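Local coordinates for protein nucleoside kinase (Methanococcus jannaschii, PDB 2C4E) that catalyses the ATP-dependent phosphorylation of a wide range of nucleosides, inosine, guanosine and cytidine above all, to the corresponding nucleoside monophosphates, at residues G219-T224 / K228-C233; T9-T14 / P127-E132; N195-N198 / D203-E206; S275-A280 / T285-W290. All coordinates share one frame; numbering follows the deposited sequence.

Contact 1 of 4, residues G219-T224 / K228-C233; sequences GSVIYT and KIEIPC
Lys228 lays its aliphatic chain along the ring of Tyr223, the two side chains pointing the same way, with CD of Lys228 3.7 Å from CE2 of Tyr223. CG of the lysine stands anti to its backbone nitrogen (chi1 168°) and the chain is extended from there on, which carries CE as far as the phenol oxygen. The same methylenes also touch the neighbour on this face: CG of Lys228 lies 3.7 Å from CG2 of Val221, a methyl that itself sits over the rim of one face of the Tyr223 ring. Glu230, bent at its second torsion, brings OE1 back toward CB of Val221.

These residues line one face of an antiparallel beta hairpin, strands 220-223 and 228-231, which closes one edge of the large mixed sheet of the ribokinase fold. Four backbone hydrogen bonds join the strands, a pair each for Ser220 with Ile231 and Ile222 with Ile229; the amide of Ile229 reaches the carbonyl O of Ile222 at 2.8 Å with an N-H...O angle of 169°.

On the face turned to helix 263-277, CD1 of Ile222 meets CG1 of Ile231 at 3.8 Å. OG of Ser220 comes within 3.3 Å of CB of Ile231, hydrogen-bonds to Tyr249, and meets a water at 2.7 Å that donates to the carbonyl O of Pro232. Gly219, one of the ATP-binding residues, passes so close to the other strand that its CA lies 3.4 Å from the carbonyl O of Ile231, a CA-H...O contact.

Contact 2 of 4, residues T9-T14 / P127-E132; sequences TCVGHT and PNFNTE
Thr9 and Thr131 meet through their hydroxyls, OG1 to OG1 at 2.7 Å, their side chains crossing at about a right angle. The methyl of Thr131 closes in on the same oxygen, with CG2 3.1 Å from OG1 of Thr9. The two branches of Thr9 divide the work: OG1 lies beside the backbone nitrogen (chi1 -59°) and faces Thr131, while CG2 reaches the ring of Phe129, 3.7 Å from CE1. Farther along the strand CG2 of Val11 approaches CZ of the same ring at 4.3 Å, a looser apolar touch.

In the next shell, OG1 of Thr9 is hydrogen-bonded to Glu60 of strand 58-62, and Leu62 of that strand packs against Phe129. OG1 of Thr131 has a weak alternative in the carbonyl O of Ile133, so its proton may go to either oxygen. The carbonyl O of Phe129 accepts from Lys4 and Asn155, holding the loop that carries the ring. Strand 7-11 lies between strands 58-62 and 131-136 in the parallel part of the ribokinase-fold sheet.

Thr9 OG1 thus bonds to a carboxylate and lies close to a second hydroxyl in a buried setting; a charged Glu60 would probably polarise the Thr9 hydroxyl.

Contact 3 of 4, residues N195-N198 / D203-E206; sequences NLLN and DYLE
Apolar contact across these segments comes down to Leu197 and Tyr204, whose side chains cross at about a right angle. CD1 of Leu197 approaches the phenol end of the tyrosine, 3.9 Å from OH and 4.1 Å from CE2. A chi1 of -70° puts CG of Tyr204 beside the backbone nitrogen, and the ring beyond it spans the gap to segment 195-198. Ile177 of helix 170-178 packs on both residues, while Phe199 meets the tyrosine ring edge-to-face.

The segments lie at a tight corner between two helices: helix 187-197 ends, Asn198 leaves helical geometry with a positive phi of 49°, and the short helix 201-205 follows. This corner lies at the periphery of the ribokinase fold, its centre about 22 Å from the centre of the chain, and leads on to strand 210-214.

Polar interactions run mainly to residues beside the segments. OD2 of Asp203 accepts from the backbone N of Glu200 within the turn. The hydroxyl of Tyr204 is hydrogen-bonded to OG of Ser194, about one turn back on helix 187-197, which fixes the end of the ring near Leu197.

Contact 4 of 4, residues S275-A280 / T285-W290; sequences SFVVEA and TNLPTW
Helix 263-277 runs out into a type I beta turn from Val277 to Ala280, and the chain then loops back so that the CA atoms of Val277 and Asn286 come within 5.0 Å. In the ribokinase fold of this kinase, segment 285-290 is the last part of the loop between that helix and helix 290-299, with Thr289 at the N-cap of the latter.

Phe276 offers a ring face to Pro288: CB of the proline stands 3.8 Å from the ring centroid and 23° off the normal, a CH-pi contact displaced toward the rim at CD1. Arg296 of the last helix makes a cation-pi contact with the same ring and a salt bridge with Glu279, so it ties the helix end and the turn together. Asn286 projects toward the helix end, its CB 3.5 Å from the carbonyl O of Phe276 and 3.9 Å from CB of Ala280.

Val277 and Leu287 lie side by side, and the fit is tight: CG2 of Val277 is 3.3 Å from CD2 of Leu287. Leu287 starts out away from the helix end, but its CD2 branch turns back to the valine. Leu287 also packs on Val50 and Lys54 of helix 44-54, and its side chain is about 6 Å from that of Asn47, a substrate-binding residue.

Near the mouth of the loop a water accepts from the backbone N of Asn286 and lies 2.8 Å from the carbonyl O of Val277, though it has more acceptors near it than protons to give. OG1 of Thr285, itself hydrogen-bonded to the carbonyl O of Lys281, is 2.7 Å from this water.

From the N terminus, contact 2 comes first, and its 112 intervening residues make it the one long-range closure: it brings strand 7-11 beside the entry to strand 131-136. The other three are local, each closing a loop of three or four residues: contact 3 between two helices, contact 1 across a hairpin, contact 4 where helix 263-277 gives way to the last helix. All four run in series, none nesting or crossing. Contacts 1 and 2 belong to the same large sheet, their centres 26 Å apart. Contacts 1 and 3 touch, CD1 of Leu205 lying 3.3 Å from the carbonyl O of Thr224, while contacts 3 and 4 lie on opposite sides of the chain's centre.

Contact 1 of 4, residues G219-T224 / K228-C233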
loop_
_atom_site.group_PDB
_atom_site.type_symbol
_atom_site.label_atom_id
_atom_site.label_comp_id
_atom_site.label_asym_id
_atom_site.label_seq_id
_atom_site.Cartn_x
_atom_site.Cartn_y
_atom_site.Cartn_z
ATOM N N GLY A 219 -14.963 27.247 -10.519
ATOM C CA GLY A 219 -14.774 27.347 -11.956
ATOM C C GLY A 219 -13.319 27.444 -12.380
ATOM O O GLY A 219 -12.444 26.858 -11.762
ATOM N N SER A 220 -13.075 28.163 -13.468
ATOM C CA SER A 220 -11.728 28.349 -13.988
ATOM C C SER A 220 -11.669 29.666 -14.738
ATOM O O SER A 220 -12.687 30.330 -14.950
ATOM C CB SER A 220 -11.336 27.172 -14.893
ATOM O OG SER A 220 -12.352 26.933 -15.853
ATOM N N VAL A 221 -10.463 30.096 -15.051
ATOM C CA VAL A 221 -10.261 31.306 -15.832
ATOM C C VAL A 221 -9.188 31.038 -16.873
ATOM O O VAL A 221 -8.171 30.414 -16.582
ATOM C CB VAL A 221 -9.869 32.514 -14.950
ATOM C CG1 VAL A 221 -8.653 32.201 -14.106
ATOM C CG2 VAL A 221 -9.638 33.772 -15.795
ATOM N N ILE A 222 -9.443 31.499 -18.095
ATOM C CA ILE A 222 -8.486 31.431 -19.172
ATOM C C ILE A 222 -7.954 32.827 -19.465
ATOM O O ILE A 222 -8.726 33.743 -19.734
ATOM C CB ILE A 222 -9.167 30.879 -20.440
ATOM C CG1 ILE A 222 -9.811 29.519 -20.151
ATOM C CG2 ILE A 222 -8.154 30.808 -21.573
ATOM C CD1 ILE A 222 -10.875 29.121 -21.171
ATOM N N TYR A 223 -6.638 32.986 -19.430
ATOM C CA TYR A 223 -6.010 34.256 -19.770
ATOM C C TYR A 223 -5.267 34.107 -21.068
ATOM O O TYR A 223 -4.479 33.183 -21.220
ATOM C CB TYR A 223 -4.992 34.668 -18.705
ATOM C CG TYR A 223 -5.568 34.882 -17.344
ATOM C CD1 TYR A 223 -5.546 33.878 -16.382
ATOM C CD2 TYR A 223 -6.123 36.107 -17.002
ATOM C CE1 TYR A 223 -6.064 34.097 -15.113
ATOM C CE2 TYR A 223 -6.634 36.329 -15.745
ATOM C CZ TYR A 223 -6.613 35.314 -14.808
ATOM O OH TYR A 223 -7.130 35.564 -13.548
ATOM N N THR A 224 -5.529 35.001 -22.010
ATOM C CA THR A 224 -4.688 35.154 -23.194
ATOM C C THR A 224 -4.214 36.606 -23.260
ATOM O O THR A 224 -4.581 37.424 -22.418
ATOM C CB THR A 224 -5.467 34.795 -24.456
ATOM O OG1 THR A 224 -6.538 35.731 -24.648
ATOM C CG2 THR A 224 -6.181 33.455 -24.298
ATOM N N LYS A 228 -9.485 37.890 -20.895
ATOM C CA LYS A 228 -9.668 37.056 -19.706
ATOM C C LYS A 228 -11.074 36.446 -19.776
ATOM O O LYS A 228 -12.077 37.176 -19.819
ATOM C CB LYS A 228 -9.507 37.884 -18.427
ATOM C CG LYS A 228 -9.965 37.200 -17.137
ATOM C CD LYS A 228 -9.824 38.145 -15.937
ATOM C CE LYS A 228 -10.275 37.489 -14.638
ATOM N NZ LYS A 228 -10.277 38.450 -13.490
ATOM N N ILE A 229 -11.145 35.118 -19.778
ATOM C CA ILE A 229 -12.394 34.390 -19.965
ATOM C C ILE A 229 -12.749 33.630 -18.706
ATOM O O ILE A 229 -12.026 32.736 -18.289
ATOM C CB ILE A 229 -12.274 33.371 -21.121
ATOM C CG1 ILE A 229 -11.714 34.044 -22.379
ATOM C CG2 ILE A 229 -13.626 32.707 -21.374
ATOM C CD1 ILE A 229 -11.346 33.053 -23.476
ATOM N N GLU A 230 -13.892 33.967 -18.121
ATOM C CA GLU A 230 -14.363 33.298 -16.923
ATOM C C GLU A 230 -15.267 32.125 -17.280
ATOM O O GLU A 230 -16.254 32.286 -17.997
ATOM C CB GLU A 230 -15.106 34.298 -16.043
ATOM C CG GLU A 230 -14.222 35.453 -15.623
ATOM C CD GLU A 230 -13.762 35.335 -14.187
ATOM O OE1 GLU A 230 -13.169 34.291 -13.858
ATOM O OE2 GLU A 230 -14.003 36.272 -13.396
ATOM N N ILE A 231 -14.921 30.952 -16.764
ATOM C CA ILE A 231 -15.640 29.716 -17.030
ATOM C C ILE A 231 -16.282 29.275 -15.731
ATOM O O ILE A 231 -15.578 29.091 -14.746
ATOM C CB ILE A 231 -14.661 28.609 -17.498
ATOM C CG1 ILE A 231 -13.781 29.094 -18.652
ATOM C CG2 ILE A 231 -15.428 27.349 -17.868
ATOM C CD1 ILE A 231 -14.545 29.411 -19.936
ATOM N N PRO A 232 -17.605 29.110 -15.695
ATOM C CA PRO A 232 -18.241 28.646 -14.465
ATOM C C PRO A 232 -17.981 27.169 -14.223
ATOM O O PRO A 232 -17.583 26.421 -15.133
ATOM C CB PRO A 232 -19.740 28.912 -14.702
ATOM C CG PRO A 232 -19.842 29.597 -16.029
ATOM C CD PRO A 232 -18.592 29.337 -16.765
ATOM N N CYS A 233 -18.157 26.772 -12.972
ATOM C CA CYS A 233 -18.227 25.374 -12.610
ATOM C C CYS A 233 -19.573 24.842 -13.093
ATOM O O CYS A 233 -20.574 25.553 -13.029
ATOM C CB CYS A 233 -18.117 25.235 -11.095
ATOM S SG CYS A 233 -18.013 23.530 -10.523
HETATM O O HOH W 1 -14.573 25.716 -14.892
#

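Contact 2 of 4, residues T9-T14 / P127-E132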
loop_
_atom_site.group_PDB
_atom_site.type_symbol
_atom_site.label_atom_id
_atom_site.label_comp_id
_atom_site.label_asym_id
_atom_site.label_seq_id
_atom_site.Cartn_x
_atom_site.Cartn_y
_atom_site.Cartn_z
ATOM N N THR A 9 -0.814 13.509 -27.775
ATOM C CA THR A 9 0.106 12.673 -27.026
ATOM C C THR A 9 0.050 13.100 -25.570
ATOM O O THR A 9 0.118 14.285 -25.278
ATOM C CB THR A 9 1.541 12.889 -27.525
ATOM O OG1 THR A 9 1.643 12.567 -28.924
ATOM C CG2 THR A 9 2.495 11.931 -26.818
ATOM N N CYS A 10 -0.148 12.151 -24.664
ATOM C CA CYS A 10 -0.078 12.410 -23.236
ATOM C C CYS A 10 1.147 11.739 -22.666
ATOM O O CYS A 10 1.331 10.546 -22.860
ATOM C CB CYS A 10 -1.296 11.850 -22.527
ATOM S SG CYS A 10 -2.817 12.673 -23.033
ATOM N N VAL A 11 1.969 12.519 -21.974
ATOM C CA VAL A 11 3.236 12.072 -21.438
ATOM C C VAL A 11 3.141 12.142 -19.920
ATOM O O VAL A 11 2.687 13.136 -19.338
ATOM C CB VAL A 11 4.399 12.987 -21.905
ATOM C CG1 VAL A 11 5.704 12.579 -21.257
ATOM C CG2 VAL A 11 4.518 12.985 -23.425
ATOM N N GLY A 12 3.542 11.070 -19.270
ATOM C CA GLY A 12 3.611 11.058 -17.827
ATOM C C GLY A 12 3.075 9.766 -17.248
ATOM O O GLY A 12 3.033 8.729 -17.907
ATOM N N HIS A 13 2.634 9.850 -16.011
ATOM C CA HIS A 13 2.267 8.659 -15.259
ATOM C C HIS A 13 1.072 7.904 -15.813
ATOM O O HIS A 13 0.019 8.480 -16.072
ATOM C CB HIS A 13 1.979 9.041 -13.817
ATOM C CG HIS A 13 3.199 9.432 -13.050
ATOM N ND1 HIS A 13 4.384 8.731 -13.128
ATOM C CD2 HIS A 13 3.411 10.437 -12.170
ATOM C CE1 HIS A 13 5.280 9.301 -12.339
ATOM N NE2 HIS A 13 4.715 10.339 -11.749
ATOM N N THR A 14 1.280 6.598 -15.954
ATOM C CA THR A 14 0.240 5.603 -15.972
ATOM C C THR A 14 0.400 4.783 -14.688
ATOM O O THR A 14 1.458 4.219 -14.443
ATOM C CB THR A 14 0.399 4.732 -17.224
ATOM O OG1 THR A 14 0.096 5.516 -18.389
ATOM C CG2 THR A 14 -0.612 3.611 -17.226
ATOM N N PRO A 127 10.739 10.619 -28.223
ATOM C CA PRO A 127 10.728 10.482 -29.678
ATOM C C PRO A 127 10.228 11.765 -30.301
ATOM O O PRO A 127 9.770 12.648 -29.577
ATOM C CB PRO A 127 9.722 9.354 -29.903
ATOM C CG PRO A 127 8.761 9.504 -28.810
ATOM C CD PRO A 127 9.549 10.004 -27.615
ATOM N N ASN A 128 10.324 11.879 -31.626
ATOM C CA ASN A 128 9.570 12.898 -32.324
ATOM C C ASN A 128 8.079 12.577 -32.157
ATOM O O ASN A 128 7.669 11.411 -32.124
ATOM C CB ASN A 128 9.959 12.983 -33.803
ATOM C CG ASN A 128 11.371 13.520 -34.007
ATOM O OD1 ASN A 128 12.249 12.819 -34.520
ATOM N ND2 ASN A 128 11.600 14.768 -33.589
ATOM N N PHE A 129 7.289 13.622 -31.997
ATOM C CA PHE A 129 5.857 13.515 -31.880
ATOM C C PHE A 129 5.254 14.041 -33.160
ATOM O O PHE A 129 5.702 15.062 -33.688
ATOM C CB PHE A 129 5.379 14.371 -30.702
ATOM C CG PHE A 129 5.972 13.968 -29.374
ATOM C CD1 PHE A 129 5.540 12.828 -28.742
ATOM C CD2 PHE A 129 6.962 14.724 -28.772
ATOM C CE1 PHE A 129 6.070 12.455 -27.520
ATOM C CE2 PHE A 129 7.488 14.331 -27.552
ATOM C CZ PHE A 129 7.021 13.207 -26.939
ATOM N N ASN A 130 4.242 13.348 -33.669
ATOM C CA ASN A 130 3.565 13.776 -34.875
ATOM C C ASN A 130 2.147 14.233 -34.606
ATOM O O ASN A 130 1.344 14.358 -35.536
ATOM C CB ASN A 130 3.560 12.628 -35.903
ATOM C CG ASN A 130 4.956 12.221 -36.321
ATOM O OD1 ASN A 130 5.244 11.020 -36.496
ATOM N ND2 ASN A 130 5.836 13.206 -36.507
ATOM N N THR A 131 1.849 14.504 -33.342
ATOM C CA THR A 131 0.516 14.900 -32.916
ATOM C C THR A 131 0.325 16.418 -32.886
ATOM O O THR A 131 1.280 17.175 -32.853
ATOM C CB THR A 131 0.251 14.332 -31.511
ATOM O OG1 THR A 131 1.397 14.559 -30.671
ATOM C CG2 THR A 131 0.091 12.820 -31.578
ATOM N N GLU A 132 -0.927 16.858 -32.892
ATOM C CA GLU A 132 -1.220 18.287 -32.816
ATOM C C GLU A 132 -0.834 18.882 -31.472
ATOM O O GLU A 132 -0.402 20.018 -31.424
ATOM C CB GLU A 132 -2.692 18.556 -33.086
ATOM C CG GLU A 132 -2.973 18.564 -34.579
ATOM C CD GLU A 132 -4.427 18.651 -34.945
ATOM O OE1 GLU A 132 -5.238 19.125 -34.121
ATOM O OE2 GLU A 132 -4.734 18.263 -36.096
#

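Contact 3 of 4, residues N195-N198 / D203-E206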
loop_
_atom_site.group_PDB
_atom_site.type_symbol
_atom_site.label_atom_id
_atom_site.label_comp_id
_atom_site.label_asym_id
_atom_site.label_seq_id
_atom_site.Cartn_x
_atom_site.Cartn_y
_atom_site.Cartn_z
ATOM N N ASN A 195 4.772 33.370 -7.107
ATOM C CA ASN A 195 5.671 33.853 -6.061
ATOM C C ASN A 195 7.113 33.428 -6.362
ATOM O O ASN A 195 8.042 34.224 -6.248
ATOM C CB ASN A 195 5.201 33.341 -4.682
ATOM C CG ASN A 195 6.007 33.914 -3.521
ATOM O OD1 ASN A 195 6.632 33.169 -2.761
ATOM N ND2 ASN A 195 5.970 35.230 -3.355
ATOM N N LEU A 196 7.301 32.187 -6.800
ATOM C CA LEU A 196 8.642 31.698 -7.121
ATOM C C LEU A 196 9.270 32.456 -8.298
ATOM O O LEU A 196 10.444 32.832 -8.243
ATOM C CB LEU A 196 8.617 30.199 -7.398
ATOM C CG LEU A 196 9.953 29.530 -7.744
ATOM C CD1 LEU A 196 10.924 29.558 -6.576
ATOM C CD2 LEU A 196 9.705 28.101 -8.222
ATOM N N LEU A 197 8.479 32.700 -9.344
ATOM C CA LEU A 197 8.960 33.348 -10.569
ATOM C C LEU A 197 8.958 34.890 -10.509
ATOM O O LEU A 197 9.527 35.541 -11.388
ATOM C CB LEU A 197 8.102 32.897 -11.759
ATOM C CG LEU A 197 8.103 31.408 -12.102
ATOM C CD1 LEU A 197 6.902 31.029 -12.964
ATOM C CD2 LEU A 197 9.381 31.020 -12.819
ATOM N N ASN A 198 8.346 35.461 -9.467
ATOM C CA ASN A 198 7.942 36.877 -9.427
ATOM C C ASN A 198 7.190 37.249 -10.707
ATOM O O ASN A 198 7.444 38.281 -11.325
ATOM C CB ASN A 198 9.119 37.837 -9.149
ATOM C CG ASN A 198 8.660 39.279 -8.877
ATOM O OD1 ASN A 198 7.609 39.522 -8.270
ATOM N ND2 ASN A 198 9.455 40.244 -9.328
ATOM N N ASP A 203 3.372 38.460 -17.341
ATOM C CA ASP A 203 4.640 37.741 -17.507
ATOM C C ASP A 203 4.466 36.334 -18.067
ATOM O O ASP A 203 5.262 35.908 -18.889
ATOM C CB ASP A 203 5.423 37.677 -16.204
ATOM C CG ASP A 203 5.736 39.048 -15.656
ATOM O OD1 ASP A 203 6.567 39.762 -16.262
ATOM O OD2 ASP A 203 5.186 39.512 -14.636
ATOM N N TYR A 204 3.463 35.595 -17.595
ATOM C CA TYR A 204 3.150 34.308 -18.211
ATOM C C TYR A 204 2.802 34.487 -19.663
ATOM O O TYR A 204 3.221 33.689 -20.510
ATOM C CB TYR A 204 1.976 33.627 -17.532
ATOM C CG TYR A 204 2.285 33.124 -16.161
ATOM C CD1 TYR A 204 1.945 33.873 -15.038
ATOM C CD2 TYR A 204 2.892 31.894 -15.969
ATOM C CE1 TYR A 204 2.217 33.415 -13.765
ATOM C CE2 TYR A 204 3.161 31.419 -14.703
ATOM C CZ TYR A 204 2.823 32.188 -13.597
ATOM O OH TYR A 204 3.074 31.720 -12.324
ATOM N N LEU A 205 2.020 35.513 -19.962
ATOM C CA LEU A 205 1.489 35.666 -21.316
ATOM C C LEU A 205 2.533 36.148 -22.324
ATOM O O LEU A 205 2.285 36.109 -23.522
ATOM C CB LEU A 205 0.278 36.598 -21.317
ATOM C CG LEU A 205 -0.943 36.051 -20.572
ATOM C CD1 LEU A 205 -1.989 37.146 -20.429
ATOM C CD2 LEU A 205 -1.514 34.858 -21.282
ATOM N N GLU A 206 3.687 36.615 -21.846
ATOM C CA GLU A 206 4.817 36.869 -22.742
ATOM C C GLU A 206 5.433 35.545 -23.210
ATOM O O GLU A 206 6.156 35.513 -24.189
ATOM C CB GLU A 206 5.883 37.736 -22.067
ATOM C CG GLU A 206 5.473 39.195 -21.945
ATOM C CD GLU A 206 6.485 40.041 -21.184
ATOM O OE1 GLU A 206 7.659 39.626 -21.071
ATOM O OE2 GLU A 206 6.114 41.128 -20.696
#

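Contact 4 of 4, residues S275-A280 / T285-W290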
loop_
_atom_site.group_PDB
_atom_site.type_symbol
_atom_site.label_atom_id
_atom_site.label_comp_id
_atom_site.label_asym_id
_atom_site.label_seq_id
_atom_site.Cartn_x
_atom_site.Cartn_y
_atom_site.Cartn_z
ATOM N N SER A 275 -17.437 17.579 -14.486
ATOM C CA SER A 275 -18.668 17.381 -13.727
ATOM C C SER A 275 -19.148 15.928 -13.763
ATOM O O SER A 275 -19.871 15.504 -12.866
ATOM C CB SER A 275 -19.773 18.326 -14.222
ATOM O OG SER A 275 -20.348 17.884 -15.443
ATOM N N PHE A 276 -18.760 15.172 -14.795
ATOM C CA PHE A 276 -19.097 13.746 -14.872
ATOM C C PHE A 276 -18.175 12.876 -14.025
ATOM O O PHE A 276 -18.619 11.928 -13.373
ATOM C CB PHE A 276 -19.027 13.239 -16.311
ATOM C CG PHE A 276 -20.227 13.558 -17.124
ATOM C CD1 PHE A 276 -20.224 14.643 -17.992
ATOM C CD2 PHE A 276 -21.362 12.774 -17.042
ATOM C CE1 PHE A 276 -21.345 14.940 -18.742
ATOM C CE2 PHE A 276 -22.478 13.069 -17.794
ATOM C CZ PHE A 276 -22.465 14.155 -18.649
ATOM N N VAL A 277 -16.882 13.173 -14.073
ATOM C CA VAL A 277 -15.891 12.281 -13.474
ATOM C C VAL A 277 -16.015 12.258 -11.958
ATOM O O VAL A 277 -15.850 11.213 -11.332
ATOM C CB VAL A 277 -14.455 12.653 -13.922
ATOM C CG1 VAL A 277 -13.428 11.740 -13.273
ATOM C CG2 VAL A 277 -14.368 12.530 -15.403
ATOM N N VAL A 278 -16.344 13.401 -11.370
ATOM C CA VAL A 278 -16.544 13.482 -9.922
ATOM C C VAL A 278 -17.735 12.679 -9.385
ATOM O O VAL A 278 -17.890 12.561 -8.170
ATOM C CB VAL A 278 -16.677 14.948 -9.430
ATOM C CG1 VAL A 278 -15.403 15.711 -9.689
ATOM C CG2 VAL A 278 -17.867 15.656 -10.081
ATOM N N GLU A 279 -18.565 12.122 -10.265
ATOM C CA GLU A 279 -19.761 11.388 -9.839
ATOM C C GLU A 279 -19.499 9.931 -9.447
ATOM O O GLU A 279 -20.411 9.250 -8.967
ATOM C CB GLU A 279 -20.835 11.427 -10.929
ATOM C CG GLU A 279 -21.249 12.832 -11.324
ATOM C CD GLU A 279 -22.361 12.866 -12.353
ATOM O OE1 GLU A 279 -22.744 11.799 -12.888
ATOM O OE2 GLU A 279 -22.866 13.972 -12.615
ATOM N N ALA A 280 -18.272 9.451 -9.651
ATOM C CA ALA A 280 -17.911 8.072 -9.303
ATOM C C ALA A 280 -16.470 7.956 -8.826
ATOM O O ALA A 280 -15.641 8.835 -9.084
ATOM C CB ALA A 280 -18.132 7.153 -10.489
ATOM N N THR A 285 -13.495 6.103 -14.299
ATOM C CA THR A 285 -14.690 5.272 -14.242
ATOM C C THR A 285 -15.923 5.896 -14.904
ATOM O O THR A 285 -16.659 5.192 -15.584
ATOM C CB THR A 285 -14.980 4.856 -12.792
ATOM O OG1 THR A 285 -15.047 6.013 -11.952
ATOM C CG2 THR A 285 -13.820 4.069 -12.242
ATOM N N ASN A 286 -16.124 7.206 -14.742
ATOM C CA ASN A 286 -17.303 7.882 -15.293
ATOM C C ASN A 286 -16.933 8.947 -16.314
ATOM O O ASN A 286 -17.550 10.013 -16.360
ATOM C CB ASN A 286 -18.157 8.499 -14.166
ATOM C CG ASN A 286 -19.614 8.720 -14.576
ATOM O OD1 ASN A 286 -20.190 9.795 -14.338
ATOM N ND2 ASN A 286 -20.218 7.706 -15.183
ATOM N N LEU A 287 -15.940 8.641 -17.148
ATOM C CA LEU A 287 -15.539 9.564 -18.205
ATOM C C LEU A 287 -16.632 9.606 -19.268
ATOM O O LEU A 287 -17.094 8.559 -19.737
ATOM C CB LEU A 287 -14.187 9.163 -18.805
ATOM C CG LEU A 287 -12.982 9.489 -17.921
ATOM C CD1 LEU A 287 -11.744 8.781 -18.435
ATOM C CD2 LEU A 287 -12.714 10.979 -17.822
ATOM N N PRO A 288 -17.094 10.807 -19.619
ATOM C CA PRO A 288 -18.214 10.939 -20.550
ATOM C C PRO A 288 -17.822 10.936 -22.032
ATOM O O PRO A 288 -16.668 11.189 -22.395
ATOM C CB PRO A 288 -18.786 12.301 -20.173
ATOM C CG PRO A 288 -17.567 13.096 -19.818
ATOM C CD PRO A 288 -16.625 12.122 -19.136
ATOM N N THR A 289 -18.816 10.678 -22.876
ATOM C CA THR A 289 -18.689 10.868 -24.312
ATOM C C THR A 289 -18.890 12.332 -24.663
ATOM O O THR A 289 -19.412 13.107 -23.866
ATOM C CB THR A 289 -19.742 10.071 -25.072
ATOM O OG1 THR A 289 -21.058 10.502 -24.684
ATOM C CG2 THR A 289 -19.686 8.589 -24.725
ATOM N N TRP A 290 -18.516 12.675 -25.888
ATOM C CA TRP A 290 -18.646 14.027 -26.399
ATOM C C TRP A 290 -20.101 14.500 -26.380
ATOM O O TRP A 290 -20.411 15.575 -25.874
ATOM C CB TRP A 290 -18.101 14.108 -27.827
ATOM C CG TRP A 290 -18.221 15.486 -28.351
ATOM C CD1 TRP A 290 -19.175 15.962 -29.202
ATOM C CD2 TRP A 290 -17.394 16.596 -28.010
ATOM N NE1 TRP A 290 -18.972 17.302 -29.431
ATOM C CE2 TRP A 290 -17.884 17.716 -28.708
ATOM C CE3 TRP A 290 -16.256 16.754 -27.209
ATOM C CZ2 TRP A 290 -17.298 18.975 -28.609
ATOM C CZ3 TRP A 290 -15.675 18.007 -27.111
ATOM C CH2 TRP A 290 -16.188 19.096 -27.809
HETATM O O HOH W 2 -15.147 8.720 -12.263
#